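Local coordinates for protein-tyrosine-phosphatase (Chaetomium thermophilum var. thermophilum DSM 1495, PDB 5M43), which is the phosphatase domain of Yvh1, a dual-specificity phosphatase that probably removes phosphate from tyrosine and serine or threonine residues of proteins, at residues A113-L118 against S140-W145. Residues are numbered along the deposited sequence; the frame is centred on the assembly and turned at random.
Sequences AIIAYL and SRALEW
Ile115 sets one branch against Ala142 and the other against Leu143, joining helix 109-121 to helix 135-147 in the helical layer of the dual-specificity phosphatase fold. Its CG2 methyl, anti to the backbone N, meets Ala142 CB at 3.8 Å. The other branch has CG1 beside the backbone N and anti to the carbonyl carbon (chi1 -70°), and a chi2 of 174° extends it to CD1, which lies against the root of Leu143, 3.8 Å from its CA and 3.9 Å from its CB. At Ala142, whose side chain is a single methyl, the CA atoms of Ile115 and Ala142 are 5.9 Å apart; the segment axes approach to 9.6 Å at 117°. The side-chain contacts are apolar, and no hydrogen bond links the segments. Val146, further along helix 135-147, also touches Ile115 and Leu118, while Leu163 of helix 157-168 packs on Ile115. One turn on from Ile115, Leu118 crosses Trp145 at about a right angle. The indole has polar partners outside the two segments: NE1 donates to Lys7 O, and Lys7 and Arg125 make cation-pi contacts with the ring. Leu118 CD1 approaches this ring obliquely, ending 3.9 Å from Trp145 CD1.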
loop_
_atom_site.group_PDB
_atom_site.type_symbol
_atom_site.label_atom_id
_atom_site.label_comp_id
_atom_site.label_asym_id
_atom_site.label_seq_id
_atom_site.Cartn_x
_atom_site.Cartn_y
_atom_site.Cartn_z
ATOM N N ALA A 113 3.111 -1.296 -2.855
ATOM C CA ALA A 113 1.646 -1.379 -2.910
ATOM C C ALA A 113 0.991 -0.024 -2.693
ATOM O O ALA A 113 0.017 0.309 -3.395
ATOM C CB ALA A 113 1.166 -2.391 -1.859
ATOM N N ILE A 114 1.502 0.759 -1.740
ATOM C CA ILE A 114 0.905 2.077 -1.470
ATOM C C ILE A 114 1.116 2.990 -2.653
ATOM O O ILE A 114 0.208 3.714 -3.049
ATOM C CB ILE A 114 1.505 2.662 -0.190
ATOM C CG1 ILE A 114 0.871 1.867 0.958
ATOM C CG2 ILE A 114 1.269 4.220 -0.147
ATOM C CD1 ILE A 114 1.252 2.320 2.287
ATOM N N ILE A 115 2.328 2.985 -3.229
ATOM C CA ILE A 115 2.577 3.826 -4.387
ATOM C C ILE A 115 1.628 3.444 -5.527
ATOM O O ILE A 115 1.111 4.314 -6.233
ATOM C CB ILE A 115 4.054 3.745 -4.799
ATOM C CG1 ILE A 115 4.922 4.451 -3.731
ATOM C CG2 ILE A 115 4.245 4.318 -6.223
ATOM C CD1 ILE A 115 6.394 4.210 -4.103
ATOM N N ALA A 116 1.425 2.131 -5.758
ATOM C CA ALA A 116 0.506 1.735 -6.827
ATOM C C ALA A 116 -0.882 2.324 -6.618
ATOM O O ALA A 116 -1.533 2.746 -7.581
ATOM C CB ALA A 116 0.408 0.210 -6.897
ATOM N N TYR A 117 -1.347 2.323 -5.366
ATOM C CA TYR A 117 -2.643 2.912 -5.060
ATOM C C TYR A 117 -2.612 4.420 -5.278
ATOM O O TYR A 117 -3.545 4.983 -5.884
ATOM C CB TYR A 117 -3.002 2.536 -3.624
ATOM C CG TYR A 117 -4.139 3.399 -3.080
ATOM C CD1 TYR A 117 -5.443 3.116 -3.348
ATOM C CD2 TYR A 117 -3.846 4.497 -2.281
ATOM C CE1 TYR A 117 -6.469 3.944 -2.851
ATOM C CE2 TYR A 117 -4.834 5.316 -1.739
ATOM C CZ TYR A 117 -6.163 4.999 -1.991
ATOM O OH TYR A 117 -7.180 5.820 -1.531
ATOM N N LEU A 118 -1.538 5.095 -4.806
ATOM C CA LEU A 118 -1.484 6.557 -4.942
ATOM C C LEU A 118 -1.443 6.984 -6.410
ATOM O O LEU A 118 -2.069 7.981 -6.802
ATOM C CB LEU A 118 -0.267 7.139 -4.214
ATOM C CG LEU A 118 -0.210 6.992 -2.691
ATOM C CD1 LEU A 118 1.157 7.521 -2.202
ATOM C CD2 LEU A 118 -1.358 7.892 -2.127
ATOM N N SER A 140 8.722 8.454 -8.871
ATOM C CA SER A 140 9.620 9.112 -7.915
ATOM C C SER A 140 8.854 10.109 -7.053
ATOM O O SER A 140 9.090 10.241 -5.833
ATOM C CB SER A 140 10.741 9.816 -8.676
ATOM O OG SER A 140 11.498 10.596 -7.722
ATOM N N ARG A 141 7.945 10.840 -7.675
ATOM C CA ARG A 141 7.175 11.795 -6.898
ATOM C C ARG A 141 6.276 11.091 -5.889
ATOM O O ARG A 141 6.070 11.603 -4.774
ATOM C CB ARG A 141 6.377 12.700 -7.841
ATOM C CG ARG A 141 7.317 13.636 -8.599
ATOM C CD ARG A 141 6.681 14.317 -9.798
ATOM N NE ARG A 141 5.499 15.064 -9.393
ATOM C CZ ARG A 141 4.900 15.972 -10.158
ATOM N NH1 ARG A 141 3.817 16.605 -9.708
ATOM N NH2 ARG A 141 5.393 16.253 -11.358
ATOM N N ALA A 142 5.703 9.932 -6.256
ATOM C CA ALA A 142 4.877 9.184 -5.304
ATOM C C ALA A 142 5.741 8.605 -4.185
ATOM O O ALA A 142 5.331 8.624 -3.013
ATOM C CB ALA A 142 4.097 8.060 -6.014
ATOM N N LEU A 143 6.948 8.146 -4.516
ATOM C CA LEU A 143 7.849 7.676 -3.466
ATOM C C LEU A 143 8.207 8.806 -2.505
ATOM O O LEU A 143 8.251 8.597 -1.284
ATOM C CB LEU A 143 9.100 7.026 -4.101
ATOM C CG LEU A 143 10.262 6.773 -3.130
ATOM C CD1 LEU A 143 9.820 5.770 -2.088
ATOM C CD2 LEU A 143 11.426 6.161 -3.898
ATOM N N GLU A 144 8.521 9.997 -3.025
ATOM C CA GLU A 144 8.862 11.101 -2.112
ATOM C C GLU A 144 7.658 11.517 -1.276
ATOM O O GLU A 144 7.804 11.917 -0.100
ATOM C CB GLU A 144 9.377 12.298 -2.893
ATOM C CG GLU A 144 10.658 12.036 -3.625
ATOM C CD GLU A 144 11.707 11.560 -2.658
ATOM O OE1 GLU A 144 11.858 12.173 -1.565
ATOM O OE2 GLU A 144 12.357 10.560 -2.949
ATOM N N TRP A 145 6.459 11.370 -1.837
ATOM C CA TRP A 145 5.247 11.621 -1.043
ATOM C C TRP A 145 5.161 10.673 0.149
ATOM O O TRP A 145 4.923 11.089 1.297
ATOM C CB TRP A 145 4.024 11.469 -1.969
ATOM C CG TRP A 145 2.692 11.782 -1.277
ATOM C CD1 TRP A 145 1.924 10.935 -0.529
ATOM C CD2 TRP A 145 2.018 13.007 -1.326
ATOM N NE1 TRP A 145 0.764 11.588 -0.108
ATOM C CE2 TRP A 145 0.814 12.864 -0.582
ATOM C CE3 TRP A 145 2.308 14.232 -1.925
ATOM C CZ2 TRP A 145 -0.127 13.912 -0.431
ATOM C CZ3 TRP A 145 1.352 15.303 -1.757
ATOM C CH2 TRP A 145 0.168 15.108 -1.035
#